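Local coordinates for intracellular sulfur oxidation protein dsrF (Allochromatium vinosum, PDB 2HY5) that is of unknown function but could take part in the oxidation of intracellular sulfur, as one of the three proteins of the DsrEFH complex, at residues Phe8-Arg13 / Val39-Leu44; Thr68-Gly73 / Asp96-Ala101; Arg78-Asp83 / Asp112-Val117. One frame throughout, in Å; residues are numbered along the deposited sequence.

Interaction 1 of 3, residues Phe8-Arg13 / Val39-Leu44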
# COMPACT_ATOMS: atom_id res chain seq x y z
N PHE B 8 11.44 16.10 -17.71
CA PHE B 8 10.98 15.03 -16.83
C PHE B 8 10.94 15.45 -15.37
O PHE B 8 11.91 16.01 -14.86
CB PHE B 8 11.88 13.80 -16.95
CG PHE B 8 11.71 13.03 -18.23
CD1 PHE B 8 12.60 12.02 -18.56
CD2 PHE B 8 10.65 13.30 -19.09
CE1 PHE B 8 12.44 11.28 -19.73
CE2 PHE B 8 10.48 12.57 -20.26
CZ PHE B 8 11.38 11.56 -20.59
N MET B 9 9.82 15.18 -14.70
CA MET B 9 9.69 15.49 -13.28
C MET B 9 9.58 14.19 -12.50
O MET B 9 8.87 13.27 -12.90
CB MET B 9 8.42 16.32 -13.00
CG MET B 9 8.16 16.49 -11.49
SD MET B 9 6.64 17.38 -11.05
CE MET B 9 7.17 19.04 -11.32
N TYR B 10 10.31 14.10 -11.40
CA TYR B 10 10.27 12.93 -10.53
C TYR B 10 9.55 13.40 -9.28
O TYR B 10 10.10 14.17 -8.49
CB TYR B 10 11.69 12.49 -10.19
CG TYR B 10 12.39 11.85 -11.37
CD1 TYR B 10 12.25 10.49 -11.63
CD2 TYR B 10 13.17 12.62 -12.24
CE1 TYR B 10 12.86 9.90 -12.73
CE2 TYR B 10 13.79 12.03 -13.35
CZ TYR B 10 13.63 10.68 -13.58
OH TYR B 10 14.23 10.08 -14.68
N LEU B 11 8.31 12.96 -9.12
CA LEU B 11 7.47 13.35 -7.99
C LEU B 11 7.57 12.40 -6.81
O LEU B 11 7.00 11.31 -6.83
CB LEU B 11 6.02 13.45 -8.45
CG LEU B 11 4.96 13.84 -7.42
CD1 LEU B 11 5.24 15.22 -6.87
CD2 LEU B 11 3.59 13.80 -8.08
N ASN B 12 8.29 12.83 -5.77
CA ASN B 12 8.48 12.04 -4.56
C ASN B 12 7.55 12.53 -3.45
O ASN B 12 7.66 13.66 -3.00
CB ASN B 12 9.93 12.16 -4.09
CG ASN B 12 10.88 11.44 -5.01
OD1 ASN B 12 10.71 10.26 -5.31
ND2 ASN B 12 11.91 12.15 -5.47
N ARG B 13 6.64 11.66 -3.01
CA ARG B 13 5.68 12.04 -1.98
C ARG B 13 5.60 11.10 -0.79
O ARG B 13 4.81 11.33 0.13
CB ARG B 13 4.28 12.16 -2.60
CG ARG B 13 4.14 13.29 -3.61
CD ARG B 13 2.73 13.34 -4.19
NE ARG B 13 1.72 13.43 -3.14
CZ ARG B 13 0.80 12.51 -2.91
NH1 ARG B 13 0.74 11.41 -3.66
NH2 ARG B 13 -0.07 12.67 -1.92
N VAL B 39 15.83 17.44 -16.33
CA VAL B 39 15.24 16.80 -15.16
C VAL B 39 15.09 17.66 -13.90
O VAL B 39 15.90 18.52 -13.61
CB VAL B 39 16.09 15.56 -14.76
CG1 VAL B 39 15.53 14.92 -13.49
CG2 VAL B 39 16.12 14.57 -15.90
N CYS B 40 14.02 17.40 -13.16
CA CYS B 40 13.81 18.08 -11.90
C CYS B 40 13.22 17.05 -10.95
O CYS B 40 12.44 16.19 -11.36
CB CYS B 40 12.88 19.30 -12.04
SG CYS B 40 11.18 18.96 -12.47
N VAL B 41 13.63 17.12 -9.69
CA VAL B 41 13.15 16.19 -8.69
C VAL B 41 12.42 17.02 -7.65
O VAL B 41 12.99 17.94 -7.08
CB VAL B 41 14.32 15.45 -8.03
CG1 VAL B 41 13.78 14.40 -7.07
CG2 VAL B 41 15.19 14.81 -9.09
N LEU B 42 11.15 16.70 -7.43
CA LEU B 42 10.34 17.43 -6.46
C LEU B 42 9.96 16.57 -5.28
O LEU B 42 9.52 15.43 -5.44
CB LEU B 42 9.06 17.95 -7.13
CG LEU B 42 8.01 18.58 -6.22
CD1 LEU B 42 8.56 19.85 -5.59
CD2 LEU B 42 6.76 18.91 -7.03
N PHE B 43 10.14 17.11 -4.09
CA PHE B 43 9.78 16.41 -2.87
C PHE B 43 8.60 17.17 -2.30
O PHE B 43 8.71 18.35 -1.98
CB PHE B 43 10.95 16.39 -1.88
CG PHE B 43 12.14 15.62 -2.39
CD1 PHE B 43 13.05 16.21 -3.26
CD2 PHE B 43 12.32 14.29 -2.03
CE1 PHE B 43 14.13 15.49 -3.77
CE2 PHE B 43 13.39 13.55 -2.54
CZ PHE B 43 14.30 14.15 -3.41
N LEU B 44 7.48 16.48 -2.21
CA LEU B 44 6.24 17.05 -1.72
C LEU B 44 5.60 16.14 -0.68
O LEU B 44 5.84 14.93 -0.67
CB LEU B 44 5.28 17.25 -2.91
CG LEU B 44 3.82 17.64 -2.65
CD1 LEU B 44 3.76 19.04 -2.07
CD2 LEU B 44 3.04 17.56 -3.96

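Interaction 2 of 3, residues Thr68-Gly73 / Asp96-Ala101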
# COMPACT_ATOMS: atom_id res chain seq x y z
N THR B 68 23.06 8.52 -1.01
CA THR B 68 22.84 8.60 -2.45
C THR B 68 22.22 9.93 -2.88
O THR B 68 22.57 10.46 -3.93
CB THR B 68 21.95 7.44 -2.92
OG1 THR B 68 22.59 6.20 -2.60
CG2 THR B 68 21.74 7.51 -4.43
N TYR B 69 21.32 10.47 -2.07
CA TYR B 69 20.71 11.75 -2.44
C TYR B 69 21.77 12.83 -2.59
O TYR B 69 21.66 13.71 -3.44
CB TYR B 69 19.71 12.23 -1.38
CG TYR B 69 18.45 11.40 -1.27
CD1 TYR B 69 18.33 10.40 -0.32
CD2 TYR B 69 17.38 11.62 -2.13
CE1 TYR B 69 17.17 9.63 -0.22
CE2 TYR B 69 16.22 10.86 -2.05
CZ TYR B 69 16.12 9.86 -1.08
OH TYR B 69 14.98 9.10 -1.00
N ARG B 70 22.81 12.77 -1.76
CA ARG B 70 23.86 13.78 -1.82
C ARG B 70 24.75 13.67 -3.05
O ARG B 70 25.58 14.55 -3.31
CB ARG B 70 24.70 13.75 -0.54
CG ARG B 70 23.92 14.16 0.70
CD ARG B 70 24.83 14.50 1.87
NE ARG B 70 25.49 13.32 2.42
CZ ARG B 70 24.87 12.37 3.11
NH1 ARG B 70 23.57 12.46 3.34
NH2 ARG B 70 25.56 11.34 3.59
N THR B 71 24.57 12.61 -3.83
CA THR B 71 25.37 12.41 -5.04
C THR B 71 24.63 12.83 -6.30
O THR B 71 25.20 12.84 -7.39
CB THR B 71 25.76 10.93 -5.21
OG1 THR B 71 24.61 10.16 -5.57
CG2 THR B 71 26.36 10.38 -3.93
N LEU B 72 23.35 13.18 -6.15
CA LEU B 72 22.53 13.58 -7.29
C LEU B 72 23.17 14.63 -8.19
O LEU B 72 22.99 14.59 -9.41
CB LEU B 72 21.16 14.07 -6.81
CG LEU B 72 20.21 12.98 -6.31
CD1 LEU B 72 18.91 13.61 -5.83
CD2 LEU B 72 19.93 11.99 -7.45
N GLY B 73 23.91 15.56 -7.60
CA GLY B 73 24.57 16.58 -8.40
C GLY B 73 25.57 15.95 -9.34
O GLY B 73 25.80 16.44 -10.45
N ASP B 96 16.86 21.17 8.41
CA ASP B 96 16.65 19.76 8.74
C ASP B 96 16.97 18.84 7.57
O ASP B 96 16.98 17.62 7.71
CB ASP B 96 15.20 19.51 9.17
CG ASP B 96 14.86 20.14 10.50
OD1 ASP B 96 14.01 21.05 10.53
OD2 ASP B 96 15.45 19.72 11.52
N LEU B 97 17.23 19.44 6.41
CA LEU B 97 17.50 18.66 5.21
C LEU B 97 18.97 18.59 4.86
O LEU B 97 19.77 19.44 5.27
CB LEU B 97 16.72 19.25 4.04
CG LEU B 97 15.24 19.53 4.33
CD1 LEU B 97 14.60 20.21 3.15
CD2 LEU B 97 14.53 18.22 4.67
N VAL B 98 19.33 17.57 4.08
CA VAL B 98 20.71 17.40 3.66
C VAL B 98 21.01 18.41 2.55
O VAL B 98 20.10 18.92 1.89
CB VAL B 98 20.96 15.99 3.09
CG1 VAL B 98 20.68 14.94 4.16
CG2 VAL B 98 20.10 15.75 1.86
N GLU B 99 22.28 18.70 2.37
CA GLU B 99 22.70 19.60 1.32
C GLU B 99 23.14 18.73 0.16
O GLU B 99 23.72 17.66 0.37
CB GLU B 99 23.87 20.48 1.79
CG GLU B 99 23.51 21.43 2.92
CD GLU B 99 24.66 22.34 3.29
OE1 GLU B 99 25.70 21.82 3.75
OE2 GLU B 99 24.52 23.57 3.13
N ILE B 100 22.85 19.16 -1.06
CA ILE B 100 23.23 18.41 -2.24
C ILE B 100 24.07 19.32 -3.13
O ILE B 100 23.56 20.30 -3.69
CB ILE B 100 21.98 17.92 -3.00
CG1 ILE B 100 21.18 16.98 -2.11
CG2 ILE B 100 22.39 17.24 -4.31
CD1 ILE B 100 19.88 16.47 -2.74
N ALA B 101 25.35 19.00 -3.23
CA ALA B 101 26.29 19.80 -4.02
C ALA B 101 26.16 19.58 -5.52
O ALA B 101 25.65 18.55 -5.97
CB ALA B 101 27.72 19.49 -3.58
O HOH W 1 25.82 16.00 -5.54
O HOH W 2 26.56 16.78 -1.90

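Interaction 3 of 3, residues Arg78-Asp83 / Asp112-Val117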
# COMPACT_ATOMS: atom_id res chain seq x y z
N ARG B 78 20.45 19.20 -11.48
CA ARG B 78 20.66 20.57 -11.02
C ARG B 78 19.42 21.12 -10.32
O ARG B 78 19.52 21.99 -9.45
CB ARG B 78 21.01 21.44 -12.23
CG ARG B 78 21.11 22.94 -11.96
CD ARG B 78 22.29 23.27 -11.07
NE ARG B 78 22.54 24.71 -11.00
CZ ARG B 78 23.05 25.43 -12.00
NH1 ARG B 78 23.37 24.85 -13.15
NH2 ARG B 78 23.24 26.73 -11.85
N ARG B 79 18.25 20.62 -10.72
CA ARG B 79 16.99 21.09 -10.16
C ARG B 79 16.33 20.14 -9.16
O ARG B 79 15.70 19.15 -9.54
CB ARG B 79 16.00 21.39 -11.29
CG ARG B 79 16.50 22.43 -12.28
CD ARG B 79 16.86 23.72 -11.56
NE ARG B 79 17.39 24.73 -12.48
CZ ARG B 79 17.85 25.91 -12.11
NH1 ARG B 79 17.85 26.26 -10.83
NH2 ARG B 79 18.32 26.76 -13.01
N ILE B 80 16.48 20.45 -7.88
CA ILE B 80 15.90 19.66 -6.80
C ILE B 80 15.04 20.63 -5.99
O ILE B 80 15.54 21.61 -5.44
CB ILE B 80 17.00 19.05 -5.92
CG1 ILE B 80 17.83 18.07 -6.75
CG2 ILE B 80 16.39 18.35 -4.72
CD1 ILE B 80 18.96 17.41 -6.00
N TYR B 81 13.74 20.36 -5.95
CA TYR B 81 12.80 21.22 -5.25
C TYR B 81 12.10 20.58 -4.06
O TYR B 81 11.80 19.39 -4.07
CB TYR B 81 11.73 21.72 -6.22
CG TYR B 81 12.27 22.42 -7.44
CD1 TYR B 81 12.34 21.76 -8.67
CD2 TYR B 81 12.70 23.74 -7.38
CE1 TYR B 81 12.83 22.41 -9.81
CE2 TYR B 81 13.19 24.39 -8.50
CZ TYR B 81 13.25 23.73 -9.71
OH TYR B 81 13.73 24.38 -10.82
N VAL B 82 11.82 21.40 -3.05
CA VAL B 82 11.15 20.95 -1.84
C VAL B 82 10.00 21.91 -1.54
O VAL B 82 10.21 23.12 -1.47
CB VAL B 82 12.12 20.92 -0.64
CG1 VAL B 82 11.40 20.40 0.59
CG2 VAL B 82 13.31 20.03 -0.98
N ASP B 83 8.80 21.36 -1.38
CA ASP B 83 7.60 22.16 -1.11
C ASP B 83 7.66 22.79 0.28
O ASP B 83 7.69 22.09 1.28
CB ASP B 83 6.36 21.27 -1.23
CG ASP B 83 5.07 22.05 -1.03
OD1 ASP B 83 4.82 22.99 -1.82
OD2 ASP B 83 4.32 21.73 -0.09
N ASP B 112 27.51 24.48 -3.08
CA ASP B 112 27.49 23.62 -1.90
C ASP B 112 26.13 22.94 -1.74
O ASP B 112 26.04 21.84 -1.20
CB ASP B 112 27.79 24.46 -0.65
CG ASP B 112 29.17 25.09 -0.69
OD1 ASP B 112 29.68 25.35 -1.80
OD2 ASP B 112 29.73 25.36 0.39
N ASN B 113 25.08 23.60 -2.21
CA ASN B 113 23.74 23.04 -2.09
C ASN B 113 22.81 23.61 -3.14
O ASN B 113 22.69 24.82 -3.29
CB ASN B 113 23.18 23.30 -0.69
CG ASN B 113 21.82 22.65 -0.47
OD1 ASN B 113 21.49 21.65 -1.11
ND2 ASN B 113 21.04 23.21 0.45
N ILE B 114 22.15 22.72 -3.87
CA ILE B 114 21.21 23.15 -4.89
C ILE B 114 19.76 22.87 -4.51
O ILE B 114 18.84 23.17 -5.27
CB ILE B 114 21.53 22.52 -6.27
CG1 ILE B 114 21.80 21.02 -6.13
CG2 ILE B 114 22.75 23.20 -6.87
CD1 ILE B 114 20.61 20.20 -5.71
N VAL B 115 19.55 22.29 -3.33
CA VAL B 115 18.20 22.00 -2.87
C VAL B 115 17.49 23.33 -2.66
O VAL B 115 17.94 24.17 -1.86
CB VAL B 115 18.19 21.21 -1.55
CG1 VAL B 115 16.76 21.03 -1.05
CG2 VAL B 115 18.83 19.84 -1.76
N GLU B 116 16.39 23.53 -3.37
CA GLU B 116 15.64 24.77 -3.26
C GLU B 116 14.22 24.60 -2.72
O GLU B 116 13.45 23.79 -3.23
CB GLU B 116 15.57 25.45 -4.63
CG GLU B 116 14.71 26.69 -4.65
CD GLU B 116 14.76 27.43 -5.97
OE1 GLU B 116 14.37 26.84 -7.00
OE2 GLU B 116 15.20 28.59 -5.98
N VAL B 117 13.90 25.37 -1.69
CA VAL B 117 12.57 25.33 -1.10
C VAL B 117 11.70 26.31 -1.88
O VAL B 117 12.06 27.48 -2.04
CB VAL B 117 12.63 25.74 0.39
CG1 VAL B 117 11.23 25.81 0.98
CG2 VAL B 117 13.48 24.74 1.16
O HOH W 3 17.42 23.28 -7.54
O HOH W 4 16.41 25.59 -8.14
O HOH W 5 14.21 27.56 -10.22

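Interaction 1 of 3, residues Phe8-Arg13 / Val39-Leu44
Strands 8-12 and 39-43 run parallel, their axes 4.8 Å apart at closest approach and 17° from alignment, and five backbone hydrogen bonds join them, alternating in direction from Cys40 N to Phe8 O through to Leu44 N to Asn12 O. The last is the straightest. Side chains alternate between two faces. On the face of Tyr10, Asn12, Val39, Val41 and Phe43, the Tyr10 ring turns an edge to Val39, whose CG1 lies near the ring plane, 3.4 Å from CE2. Asn12 CG stands anti to its carbonyl carbon (chi1 -70°), which lays the amide alongside Phe43 with the planes 33° apart; ND2 sits over one face of the Phe43 ring, 3.6 Å from CE2, and also meets CG1 of Val41, two residues earlier on the same strand as Phe43, at 3.3 Å. A small, flat amide suits this place between a ring and a branched residue. On the other face the contacts are between apolar groups and the Cys40 sulfur: Met9 CB touches Cys40 SG at 3.9 Å, and Leu11 and Leu42, both with CG anti to the backbone N, run side by side until CD1 of Leu11 meets CD2 of Leu42 at 4.0 Å. Arg13 carries its aliphatic CG past Leu44, while its charged end forms a salt bridge with Asp45. The pair belongs to a beta-alpha-beta unit whose connecting helix 21-32 packs on Tyr10 and Asn12; helix 120-129 covers Met9 and Leu42 on the other face, and strands 132-135 and 79-83 flank the two strands.

Interaction 2 of 3, residues Thr68-Gly73 / Asp96-Ala101
Ile100 carries most of the apolar contact, its side chain laid against the turn of backbone at Tyr69-Gly73. With CG1 anti to its carbonyl carbon and the chain extended beyond (chi2 178°), CD1 reaches Tyr69 O at 3.4 Å, while CG2 meets Leu72 CB at 4.2 Å and lies close to Gly73 N. A branched aliphatic residue suits this place because its two arms can reach different parts of the turn, CD1 the Tyr69 carbonyl and CG2 Leu72 and Gly73. Arg70 runs along the other loop: its CG rests 3.5 Å from Glu99 O, and beyond the bend at chi3 (-70°) NH1 comes near Val98 CG1, the two side chains crossing at about a right angle. At Gly73, the CA-H points at Ala101 O, with CA 3.3 Å from that oxygen; any side chain directed from this CA toward Ala101 would collide with it, so glycine fits.

Two waters join the backbones. One donates to Arg70 O and to Ala101 O and accepts a weak bond from Gly73 N; the other donates to Arg70 O, 2.8 Å away, and accepts from Ala101 N. Arg70 O is thus gripped by both. An alanine in place of Ile100 would remove the arms that touch Tyr69 and Leu72 and would probably loosen the packing of the two loops.

Further out, the turn is held by Thr68 O, which accepts from both Thr71 N and Thr71 OG1, the hydroxyl at 2.6 Å and on a lone pair. Tyr69 OH bonds to Gln50, and Asn113 OD1 receives Ile100 N. The whole is loop-to-loop packing: a helical turn leading toward strand 79-83 meets an irregular segment, and Ile100 and Leu72 both rest on Ile80 of the central parallel sheet.

Interaction 3 of 3, residues Arg78-Asp83 / Asp112-Val117
Ile114 holds CG1 in the crowded position between its backbone N and carbonyl carbon (chi1 46°) and bends again at chi2, and together these bring CD1 onto Ile80 CD1 at 3.3 Å, tighter than usual for two carbons. Glu116, with CG anti to its backbone N (chi1 175°), extends alongside Tyr81 and puts OE1 at the ring edge, 3.1 Å from CE2, ring and carboxylate nearly coplanar. There the ring's slightly positive C-H rim would suit a carboxylate oxygen. Water also links Glu116 OE1 to Arg79 NH1, a bridge between opposite charges too far apart to touch.

On the face of Ile80, Val82 and Val115, Val82 CG2 meets Val115 CG1 at 3.6 Å; beta-branched residues suit an extended strand. The Glu116 backbone joins the strands twice: its N donates to Ile80 O at 2.9 Å, nearly straight at 170°, and its O accepts from Val82 N, which lies above the plane of that backbone carbonyl. Asn113 OD1 accepts from Val115 N in an Asx turn, and a water accepts from Ile80 N and lies within bonding distance of Ile114 O and Arg78 O. This is parallel strand pairing at one margin of the chain's five-stranded sheet, where strand 79-83 ends in Asp83, the N-cap of helix 84-89.

Interactions 1 and 3 are strand pairings in the same parallel sheet, joined where strand 38-43 lies beside strand 79-83, with probable bonds between Val41 O and Tyr81 N and between Phe43 N and Tyr81 O. Interaction 1 is central and buried, with five direct backbone bonds and mostly apolar faces; interaction 3, at the outermost strand, is partly buried, has two such bonds and includes water and charged groups. Interaction 2 joins loops rather than strands and relies on water for its polar links; it is mostly buried, with exposed Arg70, Glu99 and Ala101 at its margin. It touches both others: Tyr69 packs on Phe43, and the Ile100 backbone O is probably bonded to Ile114 N.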